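Local coordinates for afamin (Homo sapiens, PDB 6FAK), which carries hydrophobic molecules in body fluids, binds vitamin E and keeps lipidated Wnt proteins soluble and active, at residues Y218-S223 with L344-L349; V353-D358 with E377-E382; L360-N365 with P370-Y375; K389-E394 with F484-F489. All blocks are in the same frame, centred on the assembly; numbering follows the deposited sequence. Where two conformers were deposited one is given.

How the contacts relate
Contacts 1, 2 and 3 follow helix 346-363 from its N-terminal start to its C-terminal end, their centres lying about 17, 28 and 38 Å from the centre of the chain. Contact 1, partly buried, is purely aliphatic and borders bound ligands. Contact 2, also partly buried, adds two aromatic rings where helix 376-417 runs back alongside. Contact 3, outermost, is nevertheless buried and held covalently by a disulfide. Contact 4, buried too, uses the same helix 376-417 farther along, about 19 Å from the chain centre, and rests on a salt bridge to a buried arginine. Asp451 links contacts 1 and 4: one carboxylate oxygen bonds Ser345 of contact 1, the other pairs with Arg486 of contact 4.

Contact 1: residues Y218-S223 with L344-L349; sequences YIAILS and LSIPEL
Ile346 has CG1 anti to its carbonyl carbon and a second turn in the same sense (chi2 -55°), and this doubly bent chain sends CD1 across to Ile221. There Ile221 CG1, also anti to its carbonyl carbon (chi1 -70°), receives it: Ile346 CD1 lies 3.6 Å from Ile221 CG1, and the two CG1 atoms of these isoleucines are 3.8 Å apart. The side chains cross at about a right angle; Ile346 CD1 rests on the CG1 methylene of Ile221 and also lies 4.0 Å from Ile221 CA. Beside this crossing, Leu349 CD1 sits 4.1 Å from Ala220 CB. The small alanine is consistent with the close approach of the helices, Ala220 CA and Ile346 CA being 6.5 Å apart.

Ser345 fixes the start of the second helix as its N-cap: Glu348 N donates to Ser345 OG over 3.0 Å at 154°. Bound polyether molecules, probably from the crystallisation liquor, approach both isoleucines, so the crossing borders surface that accepts such chains; residues 218-223 belong to the pocket region for hydrophobic ligands. Helix 326-339 touches Ala220 and Leu349 through Ser338, helix 177-209 meets Ile221 through Tyr198, and helix 446-462 packs on Ser345 and Pro347.

Contact 2: residues V353-D358 with E377-E382; sequences VQIYKD and EDKFNE. With NAG (2-acetamido-2-deoxy-beta-D-glucopyranose), chain D.
Aromatic contact comes first: Phe380 pushes its CZ corner against Tyr356, 3.7 Å from Tyr356 CD1 and 3.8 Å from Tyr356 CB. Tyr356 CD1 lies in the plane of the Phe380 ring, at its edge, so the phenylalanine is used end-on and not as a face. Its reach follows from CG standing anti to the carbonyl carbon (chi1 -51°). Aliphatic contact flanks it, with Ile355 CG2 placed 4.0 Å from Lys379 CB and 4.2 Å from Phe380 CD1. A leucine in place of Phe380 would probably leave a gap beside Tyr356 CB and CD1. The covalent element is the N-glycan, joined through Asn381 ND2 to C1 of the sugar on the side of its helix remote from residues 353-358. By hydrogen bonding, the Tyr356 hydroxyl is held to Phe312 O.

The two helical segments run in roughly opposite directions, crossing at 143°, with their axes 10.0 Å apart at closest approach. Helix 326-339 completes the aromatic cluster: Phe333 stacks on Tyr356, and Tyr337 meets Phe380 steeply.

Contact 3: residues L360-N365 with P370-Y375; sequences LRNCCN and PGCYRY
Cys363 and Cys372 are joined SG to SG at 2.1 Å, with a disulfide torsion of -69°, a left-handed bridge somewhat tighter than the usual value near -90°. The two sulfurs are delivered differently: Cys363 SG stands anti to its carbonyl carbon, whereas Cys372 SG is anti to its backbone N (chi1 177°), and the bridge spans the 5.5 Å between Cys363 CA and Cys372 CA. Next to it, Tyr373 CB lies 4.1 Å from Cys363 SG and 3.8 Å from Leu360 CD2, while Cys363 CB approaches the edge of the tyrosine ring. Pro370 CA sits 3.6 Å above one face of the Tyr373 ring, toward the rim. Farther out, the Tyr373 hydroxyl bonds Ser315 O, and helix 318-324 touches both Leu360 and Tyr373 through Val318.

The adjacent Cys364 is bonded to Cys319, giving the paired disulfides from neighbouring cysteines that mark the albumin family. Because both links are covalent, the region where helix 346-363 ends is fixed to helices 369-373 and 318-324 independently of the packing around it.

Contact 4: residues K389-E394 with F484-F489; sequences KMVQQE and FRRPCF
Arg486 reaches Val391 and Glu394 with an almost straight side chain. From CB, CG leaves anti to the backbone N (chi1 -163°), and the chain stays extended through CD to NE; the side chain also touches Ala454 and Asp455 of helix 446-462. At the guanidinium the two terminal nitrogens part company. NH1 has Val391 CG2 4.0 Å away, at the edge of the group, and forms a salt bridge with Asp451. NH2 is taken by Glu394, which comes from the opposite direction: Arg486 NH2 donates to Glu394 OE1 over 2.7 Å, with an N-H...O angle of 134°. The other oxygen, Glu394 OE2, lies 2.8 Å from Arg486 NH2, so this one nitrogen faces the middle of the carboxylate, and the pair is not the side-by-side kind that uses two nitrogens. OE1 is met on its syn side, and the carboxylate and guanidinium planes differ by 29°.

Two acids thus probably balance and orient one buried arginine. A glutamine in place of Glu394 would probably leave Arg486 NH2 without its charged mate, with Asp451 the one acid still facing the guanidinium among the partners described. The bridge joins the long helix 376-417 to helix 485-490, with helix 446-462 packed against both through Phe447 on Val391 and Phe458 stacked on Phe489, and helix 346-363 meeting Phe484 and Pro487 through Arg351.

Contact 1: residues Y218-S223 with L344-L349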
loop_
_atom_site.group_PDB
_atom_site.type_symbol
_atom_site.label_atom_id
_atom_site.label_comp_id
_atom_site.label_asym_id
_atom_site.label_seq_id
_atom_site.Cartn_x
_atom_site.Cartn_y
_atom_site.Cartn_z
ATOM N N TYR A 218 -1.776 -7.406 13.349
ATOM C CA TYR A 218 -3.049 -8.083 13.179
ATOM C C TYR A 218 -3.794 -8.140 14.509
ATOM O O TYR A 218 -5.035 -8.079 14.559
ATOM C CB TYR A 218 -2.904 -9.509 12.554
ATOM C CG TYR A 218 -1.780 -9.742 11.533
ATOM C CD1 TYR A 218 -1.623 -8.899 10.421
ATOM C CD2 TYR A 218 -0.926 -10.851 11.637
ATOM C CE1 TYR A 218 -0.586 -9.119 9.494
ATOM C CE2 TYR A 218 0.072 -11.104 10.697
ATOM C CZ TYR A 218 0.261 -10.226 9.629
ATOM O OH TYR A 218 1.301 -10.450 8.732
ATOM N N ILE A 219 -3.063 -8.290 15.608
ATOM C CA ILE A 219 -3.720 -8.262 16.924
ATOM C C ILE A 219 -4.361 -6.909 17.096
ATOM O O ILE A 219 -5.537 -6.805 17.517
ATOM C CB ILE A 219 -2.756 -8.546 18.105
ATOM C CG1 ILE A 219 -2.212 -9.984 18.067
ATOM C CG2 ILE A 219 -3.484 -8.294 19.444
ATOM C CD1 ILE A 219 -0.932 -10.186 18.875
ATOM N N ALA A 220 -3.609 -5.854 16.775
ATOM C CA ALA A 220 -4.146 -4.506 16.995
ATOM C C ALA A 220 -5.372 -4.238 16.125
ATOM O O ALA A 220 -6.340 -3.774 16.641
ATOM C CB ALA A 220 -3.095 -3.424 16.796
ATOM N N ILE A 221 -5.326 -4.573 14.821
ATOM C CA ILE A 221 -6.432 -4.308 13.889
ATOM C C ILE A 221 -7.667 -5.147 14.226
ATOM O O ILE A 221 -8.807 -4.630 14.243
ATOM C CB ILE A 221 -6.047 -4.614 12.419
ATOM C CG1 ILE A 221 -5.034 -3.590 11.894
ATOM C CG2 ILE A 221 -7.283 -4.593 11.488
ATOM C CD1 ILE A 221 -4.341 -4.035 10.608
ATOM N N LEU A 222 -7.462 -6.454 14.418
ATOM C CA LEU A 222 -8.603 -7.344 14.748
ATOM C C LEU A 222 -9.290 -7.022 16.105
ATOM O O LEU A 222 -10.529 -7.168 16.276
ATOM C CB LEU A 222 -8.155 -8.786 14.637
ATOM C CG LEU A 222 -7.665 -9.267 13.254
ATOM C CD1 LEU A 222 -7.055 -10.640 13.307
ATOM C CD2 LEU A 222 -8.854 -9.280 12.285
ATOM N N SER A 223 -8.482 -6.629 17.087
ATOM C CA SER A 223 -9.014 -6.258 18.408
ATOM C C SER A 223 -9.823 -4.954 18.348
ATOM O O SER A 223 -10.841 -4.819 19.014
ATOM C CB SER A 223 -7.886 -6.158 19.460
ATOM O OG SER A 223 -7.115 -7.348 19.581
ATOM N N LEU A 344 -7.425 5.311 18.248
ATOM C CA LEU A 344 -5.973 5.342 17.978
ATOM C C LEU A 344 -5.634 4.663 16.670
ATOM O O LEU A 344 -6.317 3.699 16.241
ATOM C CB LEU A 344 -5.165 4.703 19.118
ATOM C CG LEU A 344 -5.309 5.365 20.496
ATOM C CD1 LEU A 344 -4.429 4.727 21.550
ATOM C CD2 LEU A 344 -5.086 6.868 20.454
ATOM N N SER A 345 -4.589 5.165 16.027
ATOM C CA SER A 345 -4.044 4.534 14.836
ATOM C C SER A 345 -3.301 3.240 15.180
ATOM O O SER A 345 -2.893 3.032 16.287
ATOM C CB SER A 345 -3.099 5.488 14.124
ATOM O OG SER A 345 -1.873 5.628 14.802
ATOM N N ILE A 346 -3.126 2.397 14.182
ATOM C CA ILE A 346 -2.362 1.183 14.351
ATOM C C ILE A 346 -0.907 1.482 14.730
ATOM O O ILE A 346 -0.430 0.882 15.679
ATOM C CB ILE A 346 -2.503 0.215 13.145
ATOM C CG1 ILE A 346 -3.986 -0.101 12.828
ATOM C CG2 ILE A 346 -1.756 -1.075 13.402
ATOM C CD1 ILE A 346 -4.819 -0.658 13.974
ATOM N N PRO A 347 -0.213 2.427 14.041
ATOM C CA PRO A 347 1.159 2.785 14.458
ATOM C C PRO A 347 1.259 3.342 15.909
ATOM O O PRO A 347 2.181 2.991 16.639
ATOM C CB PRO A 347 1.600 3.832 13.409
ATOM C CG PRO A 347 0.725 3.636 12.258
ATOM C CD PRO A 347 -0.561 3.007 12.733
ATOM N N GLU A 348 0.239 4.129 16.329
ATOM C CA GLU A 348 0.181 4.644 17.679
ATOM C C GLU A 348 0.048 3.477 18.680
ATOM O O GLU A 348 0.723 3.460 19.658
ATOM C CB GLU A 348 -0.936 5.676 17.896
ATOM C CG GLU A 348 -0.856 6.313 19.311
ATOM C CD GLU A 348 0.431 7.137 19.544
ATOM O OE1 GLU A 348 1.016 7.668 18.565
ATOM O OE2 GLU A 348 0.832 7.313 20.719
ATOM N N LEU A 349 -0.809 2.511 18.397
ATOM C CA LEU A 349 -0.938 1.349 19.294
ATOM C C LEU A 349 0.377 0.574 19.405
ATOM O O LEU A 349 0.733 0.168 20.462
ATOM C CB LEU A 349 -2.020 0.426 18.824
ATOM C CG LEU A 349 -3.425 1.018 18.908
ATOM C CD1 LEU A 349 -4.388 0.206 18.094
ATOM C CD2 LEU A 349 -3.882 1.142 20.348
#

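Contact 2: residues V353-D358 with E377-E382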
loop_
_atom_site.group_PDB
_atom_site.type_symbol
_atom_site.label_atom_id
_atom_site.label_comp_id
_atom_site.label_asym_id
_atom_site.label_seq_id
_atom_site.Cartn_x
_atom_site.Cartn_y
_atom_site.Cartn_z
ATOM N N VAL A 353 2.753 -0.238 22.648
ATOM C CA VAL A 353 3.209 -1.570 23.030
ATOM C C VAL A 353 4.720 -1.546 23.296
ATOM O O VAL A 353 5.181 -2.103 24.318
ATOM C CB VAL A 353 2.842 -2.651 22.000
ATOM C CG1 VAL A 353 3.443 -3.989 22.410
ATOM C CG2 VAL A 353 1.321 -2.803 21.831
ATOM N N GLN A 354 5.486 -0.890 22.423
ATOM C CA GLN A 354 6.930 -0.813 22.608
ATOM C C GLN A 354 7.338 -0.056 23.857
ATOM O O GLN A 354 8.289 -0.448 24.572
ATOM C CB GLN A 354 7.578 -0.144 21.389
ATOM C CG GLN A 354 9.093 -0.108 21.433
ATOM C CD GLN A 354 9.669 -1.518 21.408
ATOM O OE1 GLN A 354 9.328 -2.309 20.513
ATOM N NE2 GLN A 354 10.485 -1.860 22.410
ATOM N N ILE A 355 6.688 1.075 24.075
ATOM C CA ILE A 355 6.911 1.860 25.295
ATOM C C ILE A 355 6.621 1.038 26.549
ATOM O O ILE A 355 7.372 1.117 27.504
ATOM C CB ILE A 355 6.122 3.143 25.267
ATOM C CG1 ILE A 355 6.819 4.075 24.271
ATOM C CG2 ILE A 355 6.051 3.823 26.633
ATOM C CD1 ILE A 355 5.934 5.206 23.852
ATOM N N TYR A 356 5.523 0.290 26.527
ATOM C CA TYR A 356 5.174 -0.589 27.662
ATOM C C TYR A 356 6.277 -1.637 27.867
ATOM O O TYR A 356 6.713 -1.885 29.001
ATOM C CB TYR A 356 3.783 -1.215 27.452
ATOM C CG TYR A 356 3.264 -2.010 28.626
ATOM C CD1 TYR A 356 3.201 -1.440 29.891
ATOM C CD2 TYR A 356 2.873 -3.323 28.477
ATOM C CE1 TYR A 356 2.723 -2.131 30.988
ATOM C CE2 TYR A 356 2.371 -4.038 29.578
ATOM C CZ TYR A 356 2.336 -3.430 30.839
ATOM O OH TYR A 356 1.908 -4.147 31.970
ATOM N N LYS A 357 6.705 -2.280 26.790
ATOM C CA LYS A 357 7.796 -3.237 26.853
ATOM C C LYS A 357 9.128 -2.664 27.406
ATOM O O LYS A 357 9.730 -3.260 28.313
ATOM C CB LYS A 357 8.018 -3.840 25.473
ATOM C CG LYS A 357 9.168 -4.805 25.355
ATOM C CD LYS A 357 9.174 -5.372 23.917
ATOM C CE LYS A 357 10.272 -6.414 23.747
ATOM N NZ LYS A 357 10.326 -6.879 22.330
ATOM N N ASP A 358 9.531 -1.498 26.916
ATOM C CA ASP A 358 10.712 -0.771 27.449
ATOM C C ASP A 358 10.537 -0.352 28.915
ATOM O O ASP A 358 11.472 -0.484 29.717
ATOM C CB ASP A 358 11.057 0.465 26.589
ATOM C CG ASP A 358 11.354 0.093 25.144
ATOM O OD1 ASP A 358 11.631 -1.119 24.873
ATOM O OD2 ASP A 358 11.254 0.996 24.264
ATOM N N GLU A 377 0.474 4.563 32.230
ATOM C CA GLU A 377 -0.503 5.340 31.426
ATOM C C GLU A 377 -0.049 6.790 31.208
ATOM O O GLU A 377 -0.380 7.383 30.186
ATOM C CB GLU A 377 -1.901 5.285 32.042
ATOM C CG GLU A 377 -2.500 3.892 31.959
ATOM C CD GLU A 377 -3.713 3.716 32.874
ATOM O OE1 GLU A 377 -3.565 3.881 34.109
ATOM O OE2 GLU A 377 -4.819 3.403 32.365
ATOM N N ASP A 378 0.762 7.329 32.132
ATOM C CA ASP A 378 1.369 8.657 31.940
ATOM C C ASP A 378 2.380 8.649 30.816
ATOM O O ASP A 378 2.501 9.651 30.087
ATOM C CB ASP A 378 2.035 9.174 33.231
ATOM C CG ASP A 378 1.042 9.366 34.379
ATOM O OD1 ASP A 378 -0.129 9.688 34.128
ATOM O OD2 ASP A 378 1.421 9.221 35.540
ATOM N N LYS A 379 3.163 7.558 30.675
ATOM C CA LYS A 379 4.015 7.459 29.502
ATOM C C LYS A 379 3.198 7.382 28.213
ATOM O O LYS A 379 3.538 8.045 27.245
ATOM C CB LYS A 379 4.959 6.268 29.566
ATOM C CG LYS A 379 5.936 6.392 30.692
ATOM C CD LYS A 379 7.263 5.700 30.412
ATOM C CE LYS A 379 8.113 5.710 31.657
ATOM N NZ LYS A 379 8.947 6.928 31.830
ATOM N N PHE A 380 2.128 6.584 28.208
ATOM C CA PHE A 380 1.274 6.445 26.979
ATOM C C PHE A 380 0.642 7.776 26.609
ATOM O O PHE A 380 0.621 8.170 25.424
ATOM C CB PHE A 380 0.175 5.411 27.145
ATOM C CG PHE A 380 0.638 4.040 27.647
ATOM C CD1 PHE A 380 1.950 3.578 27.470
ATOM C CD2 PHE A 380 -0.276 3.199 28.238
ATOM C CE1 PHE A 380 2.319 2.314 27.895
ATOM C CE2 PHE A 380 0.084 1.946 28.680
ATOM C CZ PHE A 380 1.394 1.501 28.520
ATOM N N ASN A 381 0.144 8.465 27.633
ATOM C CA ASN A 381 -0.493 9.782 27.484
ATOM C C ASN A 381 0.423 10.815 26.844
ATOM O O ASN A 381 0.014 11.490 25.903
ATOM C CB ASN A 381 -1.023 10.251 28.842
ATOM C CG ASN A 381 -1.785 11.570 28.758
ATOM O OD1 ASN A 381 -1.173 12.656 28.725
ATOM N ND2 ASN A 381 -3.140 11.486 28.728
ATOM N N GLU A 382 1.672 10.901 27.315
ATOM C CA GLU A 382 2.639 11.846 26.707
ATOM C C GLU A 382 2.954 11.520 25.234
ATOM O O GLU A 382 2.937 12.419 24.338
ATOM C CB GLU A 382 3.918 11.918 27.551
ATOM C CG GLU A 382 5.085 12.661 26.920
ATOM C CD GLU A 382 6.292 12.703 27.830
ATOM O OE1 GLU A 382 7.358 12.248 27.364
ATOM O OE2 GLU A 382 6.178 13.154 29.007
HETATM C C1 NAG D . -3.990 12.677 28.686
HETATM C C2 NAG D . -5.144 12.537 27.693
HETATM C C3 NAG D . -6.137 13.686 27.813
HETATM C C4 NAG D . -6.522 13.945 29.263
HETATM C C5 NAG D . -5.278 14.054 30.140
HETATM C C6 NAG D . -5.637 14.281 31.609
HETATM C C7 NAG D . -4.518 11.353 25.661
HETATM C C8 NAG D . -3.988 11.477 24.266
HETATM N N2 NAG D . -4.639 12.495 26.333
HETATM O O3 NAG D . -7.306 13.379 27.050
HETATM O O4 NAG D . -7.281 15.158 29.335
HETATM O O5 NAG D . -4.499 12.859 30.011
HETATM O O6 NAG D . -6.300 13.128 32.144
HETATM O O7 NAG D . -4.815 10.273 26.142
#

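Contact 3: residues L360-N365 with P370-Y375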
loop_
_atom_site.group_PDB
_atom_site.type_symbol
_atom_site.label_atom_id
_atom_site.label_comp_id
_atom_site.label_asym_id
_atom_site.label_seq_id
_atom_site.Cartn_x
_atom_site.Cartn_y
_atom_site.Cartn_z
ATOM N N LEU A 360 8.726 -1.804 31.266
ATOM C CA LEU A 360 8.858 -3.012 32.087
ATOM C C LEU A 360 10.288 -3.536 32.162
ATOM O O LEU A 360 10.665 -4.117 33.208
ATOM C CB LEU A 360 7.900 -4.105 31.665
ATOM C CG LEU A 360 6.385 -3.800 31.777
ATOM C CD1 LEU A 360 5.617 -5.041 31.448
ATOM C CD2 LEU A 360 5.999 -3.272 33.165
ATOM N N ARG A 361 11.095 -3.330 31.122
ATOM C CA ARG A 361 12.508 -3.714 31.216
ATOM C C ARG A 361 13.227 -2.983 32.312
ATOM O O ARG A 361 14.037 -3.577 33.031
ATOM C CB ARG A 361 13.253 -3.502 29.901
ATOM C CG ARG A 361 13.173 -4.716 29.018
ATOM C CD ARG A 361 14.444 -4.946 28.254
ATOM N NE ARG A 361 14.813 -3.791 27.467
ATOM C CZ ARG A 361 15.830 -3.764 26.601
ATOM N NH1 ARG A 361 16.575 -4.863 26.399
ATOM N NH2 ARG A 361 16.093 -2.640 25.926
ATOM N N ASN A 362 12.941 -1.699 32.433
ATOM C CA ASN A 362 13.474 -0.918 33.522
ATOM C C ASN A 362 12.832 -1.279 34.871
ATOM O O ASN A 362 13.535 -1.701 35.795
ATOM C CB ASN A 362 13.376 0.581 33.204
ATOM C CG ASN A 362 13.832 1.443 34.352
ATOM O OD1 ASN A 362 13.046 1.766 35.239
ATOM N ND2 ASN A 362 15.115 1.817 34.350
ATOM N N CYS A 363 11.521 -1.111 34.971
ATOM C CA CYS A 363 10.774 -1.288 36.236
ATOM C C CYS A 363 10.920 -2.624 36.917
ATOM O O CYS A 363 11.055 -2.654 38.151
ATOM C CB CYS A 363 9.250 -1.028 36.028
ATOM S SG CYS A 363 8.823 0.689 35.622
ATOM N N CYS A 364 10.943 -3.713 36.135
ATOM C CA CYS A 364 10.996 -5.080 36.694
ATOM C C CYS A 364 12.398 -5.393 37.274
ATOM O O CYS A 364 12.575 -6.378 37.997
ATOM C CB CYS A 364 10.559 -6.122 35.686
ATOM S SG CYS A 364 8.739 -6.057 35.276
ATOM N N ASN A 365 13.368 -4.541 36.990
ATOM C CA ASN A 365 14.699 -4.637 37.645
ATOM C C ASN A 365 15.004 -3.544 38.690
ATOM O O ASN A 365 16.147 -3.471 39.143
ATOM C CB ASN A 365 15.792 -4.651 36.565
ATOM C CG ASN A 365 15.750 -5.884 35.718
ATOM O OD1 ASN A 365 15.825 -7.012 36.209
ATOM N ND2 ASN A 365 15.657 -5.681 34.414
ATOM N N PRO A 370 6.275 -2.510 41.238
ATOM C CA PRO A 370 4.884 -1.989 41.203
ATOM C C PRO A 370 4.760 -0.456 41.337
ATOM O O PRO A 370 3.847 0.149 40.762
ATOM C CB PRO A 370 4.246 -2.666 42.422
ATOM C CG PRO A 370 4.982 -3.960 42.471
ATOM C CD PRO A 370 6.404 -3.521 42.290
ATOM N N GLY A 371 5.659 0.155 42.104
ATOM C CA GLY A 371 5.694 1.594 42.249
ATOM C C GLY A 371 6.152 2.310 40.988
ATOM O O GLY A 371 5.831 3.491 40.802
ATOM N N CYS A 372 6.900 1.605 40.129
ATOM C CA CYS A 372 7.459 2.137 38.902
ATOM C C CYS A 372 6.464 1.964 37.739
ATOM O O CYS A 372 6.222 2.910 36.977
ATOM C CB CYS A 372 8.804 1.420 38.641
ATOM S SG CYS A 372 9.705 1.804 37.144
ATOM N N TYR A 373 5.919 0.762 37.548
ATOM C CA TYR A 373 5.002 0.536 36.400
ATOM C C TYR A 373 3.567 1.030 36.569
ATOM O O TYR A 373 2.812 1.141 35.609
ATOM C CB TYR A 373 5.036 -0.925 35.941
ATOM C CG TYR A 373 4.607 -2.001 36.908
ATOM C CD1 TYR A 373 3.278 -2.124 37.313
ATOM C CD2 TYR A 373 5.492 -2.980 37.297
ATOM C CE1 TYR A 373 2.864 -3.158 38.135
ATOM C CE2 TYR A 373 5.103 -4.016 38.117
ATOM C CZ TYR A 373 3.776 -4.112 38.524
ATOM O OH TYR A 373 3.390 -5.109 39.337
ATOM N N ARG A 374 3.209 1.345 37.807
ATOM C CA ARG A 374 1.983 2.028 38.160
ATOM C C ARG A 374 1.671 3.237 37.267
ATOM O O ARG A 374 0.513 3.485 36.973
ATOM C CB ARG A 374 2.084 2.439 39.641
ATOM C CG ARG A 374 1.136 3.521 40.147
ATOM C CD ARG A 374 1.463 3.886 41.586
ATOM N NE ARG A 374 0.591 3.208 42.524
ATOM C CZ ARG A 374 0.849 2.986 43.812
ATOM N NH1 ARG A 374 2.005 3.365 44.343
ATOM N NH2 ARG A 374 -0.053 2.364 44.570
ATOM N N TYR A 375 2.712 3.940 36.834
ATOM C CA TYR A 375 2.616 5.144 36.005
ATOM C C TYR A 375 2.734 4.930 34.497
ATOM O O TYR A 375 2.989 5.879 33.743
ATOM C CB TYR A 375 3.690 6.128 36.466
ATOM C CG TYR A 375 3.513 6.468 37.916
ATOM C CD1 TYR A 375 2.454 7.251 38.313
ATOM C CD2 TYR A 375 4.325 5.891 38.900
ATOM C CE1 TYR A 375 2.237 7.523 39.637
ATOM C CE2 TYR A 375 4.129 6.186 40.232
ATOM C CZ TYR A 375 3.082 6.995 40.591
ATOM O OH TYR A 375 2.865 7.284 41.909
#

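Contact 4: residues K389-E394 with F484-F489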
loop_
_atom_site.group_PDB
_atom_site.type_symbol
_atom_site.label_atom_id
_atom_site.label_comp_id
_atom_site.label_asym_id
_atom_site.label_seq_id
_atom_site.Cartn_x
_atom_site.Cartn_y
_atom_site.Cartn_z
ATOM N N LYS A 389 -0.917 16.193 18.669
ATOM C CA LYS A 389 -0.559 17.583 18.347
ATOM C C LYS A 389 0.026 17.734 16.940
ATOM O O LYS A 389 -0.241 18.727 16.274
ATOM C CB LYS A 389 0.445 18.143 19.365
ATOM C CG LYS A 389 -0.097 18.271 20.802
ATOM C CD LYS A 389 -0.348 19.706 21.269
ATOM C CE LYS A 389 -1.657 20.284 20.750
ATOM N NZ LYS A 389 -2.823 19.875 21.589
ATOM N N MET A 390 0.829 16.764 16.501
ATOM C CA MET A 390 1.439 16.797 15.156
ATOM C C MET A 390 0.378 16.709 14.073
ATOM O O MET A 390 0.375 17.491 13.112
ATOM C CB MET A 390 2.483 15.688 14.968
ATOM C CG MET A 390 3.813 15.968 15.681
ATOM S SD MET A 390 5.051 14.656 15.508
ATOM C CE MET A 390 6.032 14.905 16.990
ATOM N N VAL A 391 -0.543 15.774 14.234
ATOM C CA VAL A 391 -1.654 15.648 13.308
ATOM C C VAL A 391 -2.519 16.878 13.286
ATOM O O VAL A 391 -2.940 17.339 12.197
ATOM C CB VAL A 391 -2.468 14.388 13.598
ATOM C CG1 VAL A 391 -3.768 14.366 12.834
ATOM C CG2 VAL A 391 -1.617 13.172 13.220
ATOM N N GLN A 392 -2.811 17.418 14.460
ATOM C CA GLN A 392 -3.585 18.655 14.535
ATOM C C GLN A 392 -2.913 19.808 13.765
ATOM O O GLN A 392 -3.576 20.535 13.041
ATOM C CB GLN A 392 -3.836 19.051 15.995
ATOM C CG GLN A 392 -4.856 18.166 16.657
ATOM C CD GLN A 392 -4.958 18.376 18.168
ATOM O OE1 GLN A 392 -3.989 18.727 18.840
ATOM N NE2 GLN A 392 -6.140 18.141 18.703
ATOM N N GLN A 393 -1.587 19.937 13.894
ATOM C CA GLN A 393 -0.833 20.960 13.170
ATOM C C GLN A 393 -0.896 20.734 11.639
ATOM O O GLN A 393 -1.192 21.665 10.880
ATOM C CB GLN A 393 0.622 21.020 13.677
ATOM C CG GLN A 393 0.700 21.571 15.103
ATOM C CD GLN A 393 2.114 21.792 15.620
ATOM O OE1 GLN A 393 3.053 21.057 15.280
ATOM N NE2 GLN A 393 2.274 22.821 16.446
ATOM N N GLU A 394 -0.679 19.493 11.206
ATOM C CA GLU A 394 -0.744 19.149 9.793
ATOM C C GLU A 394 -2.152 19.424 9.239
ATOM O O GLU A 394 -2.258 20.003 8.152
ATOM C CB GLU A 394 -0.311 17.701 9.527
ATOM C CG GLU A 394 1.135 17.340 9.879
ATOM C CD GLU A 394 1.401 15.833 10.092
ATOM O OE1 GLU A 394 0.481 15.076 10.503
ATOM O OE2 GLU A 394 2.557 15.368 9.864
ATOM N N PHE A 484 7.969 3.461 14.989
ATOM C CA PHE A 484 8.564 4.804 15.068
ATOM C C PHE A 484 9.148 5.294 13.725
ATOM O O PHE A 484 9.832 6.316 13.686
ATOM C CB PHE A 484 9.653 4.830 16.146
ATOM C CG PHE A 484 9.081 4.761 17.543
ATOM C CD1 PHE A 484 8.879 3.546 18.149
ATOM C CD2 PHE A 484 8.653 5.914 18.185
ATOM C CE1 PHE A 484 8.307 3.467 19.423
ATOM C CE2 PHE A 484 8.069 5.833 19.452
ATOM C CZ PHE A 484 7.910 4.597 20.071
ATOM N N ARG A 485 8.817 4.607 12.650
ATOM C CA ARG A 485 9.276 5.018 11.318
ATOM C C ARG A 485 8.808 6.441 10.881
ATOM O O ARG A 485 9.600 7.220 10.375
ATOM C CB ARG A 485 8.853 3.938 10.304
ATOM C CG ARG A 485 9.292 4.237 8.893
ATOM C CD ARG A 485 9.538 2.929 8.154
ATOM N NE ARG A 485 8.308 2.194 7.968
ATOM C CZ ARG A 485 8.192 0.991 7.394
ATOM N NH1 ARG A 485 9.282 0.317 6.981
ATOM N NH2 ARG A 485 7.000 0.478 7.246
ATOM N N ARG A 486 7.527 6.766 11.061
ATOM C CA ARG A 486 7.028 8.090 10.692
ATOM C C ARG A 486 7.711 9.207 11.538
ATOM O O ARG A 486 8.274 10.135 10.971
ATOM C CB ARG A 486 5.494 8.160 10.692
ATOM C CG ARG A 486 4.901 9.367 9.940
ATOM C CD ARG A 486 3.384 9.478 10.150
ATOM N NE ARG A 486 2.905 10.814 9.802
ATOM C CZ ARG A 486 1.910 11.499 10.364
ATOM N NH1 ARG A 486 1.170 10.969 11.326
ATOM N NH2 ARG A 486 1.613 12.700 9.914
ATOM N N PRO A 487 7.701 9.102 12.872
ATOM C CA PRO A 487 8.529 10.049 13.668
ATOM C C PRO A 487 10.016 10.178 13.253
ATOM O O PRO A 487 10.547 11.278 13.277
ATOM C CB PRO A 487 8.412 9.523 15.094
ATOM C CG PRO A 487 7.131 8.740 15.117
ATOM C CD PRO A 487 6.874 8.218 13.734
ATOM N N CYS A 488 10.646 9.075 12.872
ATOM C CA CYS A 488 12.019 9.068 12.380
ATOM C C CYS A 488 12.182 9.926 11.092
ATOM O O CYS A 488 13.063 10.807 11.033
ATOM C CB CYS A 488 12.482 7.646 12.094
ATOM S SG CYS A 488 14.227 7.538 11.715
ATOM N N PHE A 489 11.341 9.649 10.101
ATOM C CA PHE A 489 11.282 10.423 8.863
ATOM C C PHE A 489 11.075 11.931 9.088
ATOM O O PHE A 489 11.748 12.743 8.442
ATOM C CB PHE A 489 10.228 9.870 7.913
ATOM C CG PHE A 489 10.772 8.809 7.033
ATOM C CD1 PHE A 489 11.609 9.151 5.970
ATOM C CD2 PHE A 489 10.546 7.474 7.292
ATOM C CE1 PHE A 489 12.186 8.172 5.173
ATOM C CE2 PHE A 489 11.115 6.467 6.471
ATOM C CZ PHE A 489 11.930 6.819 5.407
#